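Local atomic coordinates of Alr4995 protein (Nostoc sp., PDB entry 6LRF), a protein that acts as a bifunctional arginine dihydrolase and ornithine cyclodeaminase, an enzyme that degrades arginine to ornithine and converts ornithine to proline. Residues Gly121-Asp126 and Arg130-Gly135; Leu472-Val477 and Leu684-Gln689. All coordinates share one frame; numbering follows the deposited sequence.

Contact 1: residues Gly121-Asp126 and Arg130-Gly135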
loop_
_atom_site.group_PDB
_atom_site.type_symbol
_atom_site.label_atom_id
_atom_site.label_comp_id
_atom_site.label_asym_id
_atom_site.label_seq_id
_atom_site.Cartn_x
_atom_site.Cartn_y
_atom_site.Cartn_z
ATOM N N GLY B 121 47.001 13.840 -4.198
ATOM C CA GLY B 121 45.898 12.899 -4.280
ATOM C C GLY B 121 44.530 13.540 -4.047
ATOM O O GLY B 121 43.527 13.008 -4.507
ATOM N N ASP B 122 44.496 14.675 -3.345
ATOM C CA ASP B 122 43.251 15.405 -3.062
ATOM C C ASP B 122 43.258 16.822 -3.615
ATOM O O ASP B 122 42.310 17.580 -3.394
ATOM C CB ASP B 122 42.970 15.480 -1.556
ATOM C CG ASP B 122 41.765 14.621 -1.126
ATOM O OD1 ASP B 122 41.066 14.075 -2.009
ATOM O OD2 ASP B 122 41.506 14.510 0.095
ATOM N N ALA B 123 44.323 17.201 -4.309
ATOM C CA ALA B 123 44.394 18.537 -4.881
ATOM C C ALA B 123 45.164 18.502 -6.188
ATOM O O ALA B 123 46.366 18.202 -6.205
ATOM C CB ALA B 123 45.025 19.499 -3.918
ATOM N N LEU B 124 44.472 18.799 -7.286
ATOM C CA LEU B 124 45.084 18.703 -8.606
ATOM C C LEU B 124 45.148 20.037 -9.318
ATOM O O LEU B 124 44.163 20.774 -9.393
ATOM C CB LEU B 124 44.329 17.704 -9.461
ATOM C CG LEU B 124 44.526 16.292 -8.928
ATOM C CD1 LEU B 124 43.640 15.330 -9.660
ATOM C CD2 LEU B 124 45.980 15.909 -9.116
ATOM N N LEU B 125 46.320 20.339 -9.852
ATOM C CA LEU B 125 46.533 21.590 -10.566
ATOM C C LEU B 125 45.899 21.572 -11.952
ATOM O O LEU B 125 45.937 20.573 -12.660
ATOM C CB LEU B 125 48.029 21.877 -10.695
ATOM C CG LEU B 125 48.722 22.285 -9.397
ATOM C CD1 LEU B 125 50.245 22.114 -9.521
ATOM C CD2 LEU B 125 48.368 23.725 -9.027
ATOM N N ASP B 126 45.296 22.688 -12.320
ATOM C CA ASP B 126 44.924 22.924 -13.707
ATOM C C ASP B 126 46.226 22.874 -14.520
ATOM O O ASP B 126 47.222 23.480 -14.114
ATOM C CB ASP B 126 44.206 24.271 -13.827
ATOM C CG ASP B 126 44.071 24.745 -15.258
ATOM O OD1 ASP B 126 43.183 24.227 -15.965
ATOM O OD2 ASP B 126 44.841 25.652 -15.653
ATOM N N ARG B 130 46.343 27.550 -13.998
ATOM C CA ARG B 130 45.508 28.725 -13.713
ATOM C C ARG B 130 44.942 28.724 -12.290
ATOM O O ARG B 130 44.788 29.781 -11.665
ATOM C CB ARG B 130 44.372 28.814 -14.738
ATOM C CG ARG B 130 44.872 29.036 -16.185
ATOM C CD ARG B 130 43.753 28.839 -17.200
ATOM N NE ARG B 130 43.270 27.461 -17.210
ATOM C CZ ARG B 130 42.088 27.091 -17.693
ATOM N NH1 ARG B 130 41.272 28.006 -18.205
ATOM N NH2 ARG B 130 41.717 25.811 -17.661
ATOM N N TRP B 131 44.628 27.534 -11.787
ATOM C CA TRP B 131 44.084 27.393 -10.440
ATOM C C TRP B 131 44.355 25.996 -9.913
ATOM O O TRP B 131 44.848 25.123 -10.647
ATOM C CB TRP B 131 42.574 27.673 -10.420
ATOM C CG TRP B 131 41.822 26.902 -11.470
ATOM C CD1 TRP B 131 41.585 25.548 -11.500
ATOM C CD2 TRP B 131 41.223 27.440 -12.653
ATOM N NE1 TRP B 131 40.878 25.218 -12.639
ATOM C CE2 TRP B 131 40.642 26.361 -13.358
ATOM C CE3 TRP B 131 41.120 28.731 -13.185
ATOM C CZ2 TRP B 131 39.965 26.538 -14.562
ATOM C CZ3 TRP B 131 40.457 28.902 -14.380
ATOM C CH2 TRP B 131 39.884 27.813 -15.055
ATOM N N LEU B 132 44.030 25.794 -8.640
ATOM C CA LEU B 132 44.131 24.494 -7.987
ATOM C C LEU B 132 42.738 23.947 -7.639
ATOM O O LEU B 132 41.941 24.626 -6.982
ATOM C CB LEU B 132 44.970 24.600 -6.708
ATOM C CG LEU B 132 45.027 23.323 -5.873
ATOM C CD1 LEU B 132 45.823 22.274 -6.611
ATOM C CD2 LEU B 132 45.619 23.594 -4.491
ATOM N N TRP B 133 42.463 22.725 -8.075
ATOM C CA TRP B 133 41.269 22.001 -7.671
ATOM C C TRP B 133 41.549 21.251 -6.376
ATOM O O TRP B 133 42.433 20.411 -6.357
ATOM C CB TRP B 133 40.852 20.995 -8.742
ATOM C CG TRP B 133 40.546 21.544 -10.139
ATOM C CD1 TRP B 133 41.360 21.502 -11.242
ATOM C CD2 TRP B 133 39.311 22.123 -10.580
ATOM N NE1 TRP B 133 40.718 22.050 -12.332
ATOM C CE2 TRP B 133 39.457 22.433 -11.953
ATOM C CE3 TRP B 133 38.096 22.424 -9.942
ATOM C CZ2 TRP B 133 38.439 23.032 -12.699
ATOM C CZ3 TRP B 133 37.084 23.011 -10.686
ATOM C CH2 TRP B 133 37.263 23.313 -12.050
ATOM N N ALA B 134 40.799 21.515 -5.308
ATOM C CA ALA B 134 41.000 20.779 -4.055
ATOM C C ALA B 134 39.762 20.010 -3.638
ATOM O O ALA B 134 38.678 20.583 -3.549
ATOM C CB ALA B 134 41.398 21.723 -2.933
ATOM N N GLY B 135 39.939 18.736 -3.307
ATOM C CA GLY B 135 38.833 17.904 -2.847
ATOM C C GLY B 135 38.609 17.951 -1.345
ATOM O O GLY B 135 39.510 18.309 -0.579
#

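Contact 2: residues Leu472-Val477 and Leu684-Gln689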
loop_
_atom_site.group_PDB
_atom_site.type_symbol
_atom_site.label_atom_id
_atom_site.label_comp_id
_atom_site.label_asym_id
_atom_site.label_seq_id
_atom_site.Cartn_x
_atom_site.Cartn_y
_atom_site.Cartn_z
ATOM N N LEU B 472 6.572 -6.513 -20.331
ATOM C CA LEU B 472 5.763 -6.901 -21.485
ATOM C C LEU B 472 4.883 -5.726 -21.924
ATOM O O LEU B 472 4.743 -5.479 -23.120
ATOM C CB LEU B 472 4.917 -8.146 -21.185
ATOM C CG LEU B 472 5.443 -9.457 -21.805
ATOM C CD1 LEU B 472 5.747 -9.289 -23.293
ATOM C CD2 LEU B 472 6.679 -10.002 -21.072
ATOM N N VAL B 473 4.317 -4.995 -20.963
ATOM C CA VAL B 473 3.577 -3.778 -21.279
ATOM C C VAL B 473 4.457 -2.788 -22.042
ATOM O O VAL B 473 4.056 -2.245 -23.073
ATOM C CB VAL B 473 3.033 -3.102 -20.013
ATOM C CG1 VAL B 473 2.575 -1.666 -20.316
ATOM C CG2 VAL B 473 1.905 -3.923 -19.436
ATOM N N VAL B 474 5.669 -2.573 -21.548
ATOM C CA VAL B 474 6.591 -1.663 -22.212
ATOM C C VAL B 474 6.858 -2.112 -23.634
ATOM O O VAL B 474 6.935 -1.290 -24.551
ATOM C CB VAL B 474 7.927 -1.542 -21.435
ATOM C CG1 VAL B 474 9.044 -1.053 -22.339
ATOM C CG2 VAL B 474 7.747 -0.611 -20.268
ATOM N N GLU B 475 6.970 -3.422 -23.824
ATOM C CA GLU B 475 7.195 -3.959 -25.153
ATOM C C GLU B 475 6.021 -3.640 -26.078
ATOM O O GLU B 475 6.212 -3.265 -27.233
ATOM C CB GLU B 475 7.435 -5.468 -25.095
ATOM C CG GLU B 475 8.062 -6.003 -26.380
ATOM C CD GLU B 475 8.369 -7.496 -26.337
ATOM O OE1 GLU B 475 7.870 -8.206 -25.428
ATOM O OE2 GLU B 475 9.119 -7.952 -27.226
ATOM N N GLN B 476 4.805 -3.762 -25.564
ATOM C CA GLN B 476 3.637 -3.454 -26.372
ATOM C C GLN B 476 3.525 -1.959 -26.637
ATOM O O GLN B 476 3.264 -1.563 -27.771
ATOM C CB GLN B 476 2.371 -3.999 -25.708
ATOM C CG GLN B 476 2.432 -5.524 -25.551
ATOM C CD GLN B 476 1.374 -6.095 -24.622
ATOM O OE1 GLN B 476 0.528 -5.370 -24.095
ATOM N NE2 GLN B 476 1.429 -7.409 -24.405
ATOM N N VAL B 477 3.764 -1.128 -25.620
ATOM C CA VAL B 477 3.700 0.328 -25.793
ATOM C C VAL B 477 4.789 0.853 -26.739
ATOM O O VAL B 477 4.520 1.723 -27.570
ATOM C CB VAL B 477 3.802 1.070 -24.437
ATOM C CG1 VAL B 477 3.755 2.555 -24.644
ATOM C CG2 VAL B 477 2.665 0.670 -23.525
ATOM N N LEU B 684 9.997 4.554 -18.037
ATOM C CA LEU B 684 10.602 5.347 -19.106
ATOM C C LEU B 684 11.975 4.819 -19.519
ATOM O O LEU B 684 12.370 4.913 -20.685
ATOM C CB LEU B 684 10.715 6.815 -18.675
ATOM C CG LEU B 684 9.384 7.573 -18.621
ATOM C CD1 LEU B 684 9.493 8.850 -17.799
ATOM C CD2 LEU B 684 8.899 7.884 -20.033
ATOM N N SER B 685 12.708 4.269 -18.564
ATOM C CA SER B 685 14.023 3.740 -18.879
ATOM C C SER B 685 13.906 2.573 -19.880
ATOM O O SER B 685 14.526 2.581 -20.946
ATOM C CB SER B 685 14.740 3.300 -17.603
ATOM O OG SER B 685 16.121 3.111 -17.879
ATOM N N LEU B 686 13.085 1.594 -19.524
ATOM C CA LEU B 686 12.791 0.444 -20.373
ATOM C C LEU B 686 12.226 0.838 -21.724
ATOM O O LEU B 686 12.584 0.261 -22.751
ATOM C CB LEU B 686 11.793 -0.461 -19.672
ATOM C CG LEU B 686 12.249 -1.076 -18.360
ATOM C CD1 LEU B 686 11.060 -1.688 -17.637
ATOM C CD2 LEU B 686 13.316 -2.115 -18.656
ATOM N N LEU B 687 11.310 1.804 -21.716
ATOM C CA LEU B 687 10.681 2.262 -22.944
ATOM C C LEU B 687 11.725 2.778 -23.927
ATOM O O LEU B 687 11.679 2.460 -25.124
ATOM C CB LEU B 687 9.645 3.350 -22.651
ATOM C CG LEU B 687 8.952 3.944 -23.873
ATOM C CD1 LEU B 687 8.044 2.901 -24.533
ATOM C CD2 LEU B 687 8.167 5.185 -23.478
ATOM N N THR B 688 12.675 3.568 -23.433
ATOM C CA THR B 688 13.713 4.100 -24.325
ATOM C C THR B 688 14.697 2.997 -24.762
ATOM O O THR B 688 15.154 2.986 -25.907
ATOM C CB THR B 688 14.487 5.274 -23.672
ATOM O OG1 THR B 688 14.705 4.994 -22.282
ATOM C CG2 THR B 688 13.688 6.581 -23.810
ATOM N N GLN B 689 15.010 2.074 -23.856
ATOM C CA GLN B 689 15.819 0.916 -24.212
ATOM C C GLN B 689 15.095 0.103 -25.269
ATOM O O GLN B 689 15.684 -0.306 -26.262
ATOM C CB GLN B 689 16.107 0.048 -22.992
ATOM C CG GLN B 689 17.122 0.629 -22.035
ATOM C CD GLN B 689 17.083 -0.059 -20.685
ATOM O OE1 GLN B 689 17.342 0.558 -19.646
ATOM N NE2 GLN B 689 16.744 -1.343 -20.691
#

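Contact 1: residues Gly121-Asp126 and Arg130-Gly135
Strand 123-125 runs antiparallel to strand 132-135, the axes 4.6 Å apart and 166° between directions: Leu124 and Trp133 form the hydrogen-bonded pair, with Ala123-Ala134 and Leu125-Leu132 the non-hydrogen-bonded pairs around it. Two more backbone bonds extend the ladder past the bridged pairs, Gly135 N to Asp122 O at one end and Asp126 N to Trp131 O at the turn end. On the face carrying Ala123 and Leu125, Leu132 CD1 lies against both neighbours, 3.9 Å from Ala123 CB and 3.8 Å from Leu125 CD2; the small Ala123 lets this branched leucine lie close over the strand, and Leu74 and Leu76 of strand 73-76 pack on that face. This is a beta hairpin in a GME-clan domain, a family built as an alpha/beta propeller, and strand 155-160 continues the sheet beyond strand 132-136. At the turn, Asp126 holds Arg130. With Asp126 CG anti to its own nitrogen (chi1 167°), the carboxylate reaches over the turn: Arg130 NH2 approaches OD1 at 2.7 Å, syn but well out of the plane, while OD2 accepts from both Arg130 NE, above the carboxylate plane, and Arg130 N, on the anti side, each at 2.9 Å. The guanidinium engages side-on, its plane turned 51° from the carboxylate. Asp126 CB also sits over the face of the Trp131 five-membered ring, 3.9 Å from its centroid, a CH-pi contact. Replacing Asp126 with alanine would probably leave Arg130 N and the guanidinium without these acceptors and the arginine less firmly held. Beyond the hairpin, Asp122 is fixed by Ser140 and Leu169, and Phe173 meets Trp133 edge-to-face.

Contact 2: residues Leu472-Val477 and Leu684-Gln689
Val477 N donates to Val473 O at 2.8 Å, a backbone bond that keeps the helix turn regular where Val477 and Val474 face Leu686 and Leu687 of the other helix. The meeting itself is apolar. Val474 does most of the work: with CG1 anti to the backbone nitrogen (chi1 158°), that methyl lies against the main chain of the partner helix, 3.7 Å from Leu687 N, and 3.9 Å from Leu686 CB. Its other methyl, CG2, touches the same Leu686 CB at 4.1 Å, and the two side chains cross at about a right angle. A beta-branched valine suits this place, since both short methyls reach the partner helix at the close approach. These are helices 467-486 and 680-694 of the Rossmann-fold region, crossing at -49° with segment axes 9.2 Å apart; the angle is in keeping with ridges-into-grooves packing. One turn on, Val477 CG1 meets Leu687 CD1 at 4.3 Å, and Leu687 also reaches Leu511 of helix 505-513 and Ala478. Val473 packs on Val674 and Val676 of strand 673-677, joining helix 467-486 to the edge strand of the parallel sheet. Glu475, turned away from the partner helix, forms a salt bridge with Arg165 of the second subunit.

Followed from the N terminus, the chain first makes contact 1, a local closure in which only three residues separate segments 121-126 and 130-135, forming a hairpin at the edge of the mixed sheet. It then passes through the rest of that sheet and a second, seven-stranded mixed sheet before contact 2 opens at 472-477 and closes a far longer loop, 206 residues that hold all six strands of the parallel Rossmann sheet, when the C-terminal helix returns at 684-689. The two are in series, neither nested nor crossed, and the centres of contact 1 and contact 2 are about 43 Å apart. Contact 1 joins edge strand 123-125 to strand 132-136; contact 2 joins helix 467-486 to helix 680-694.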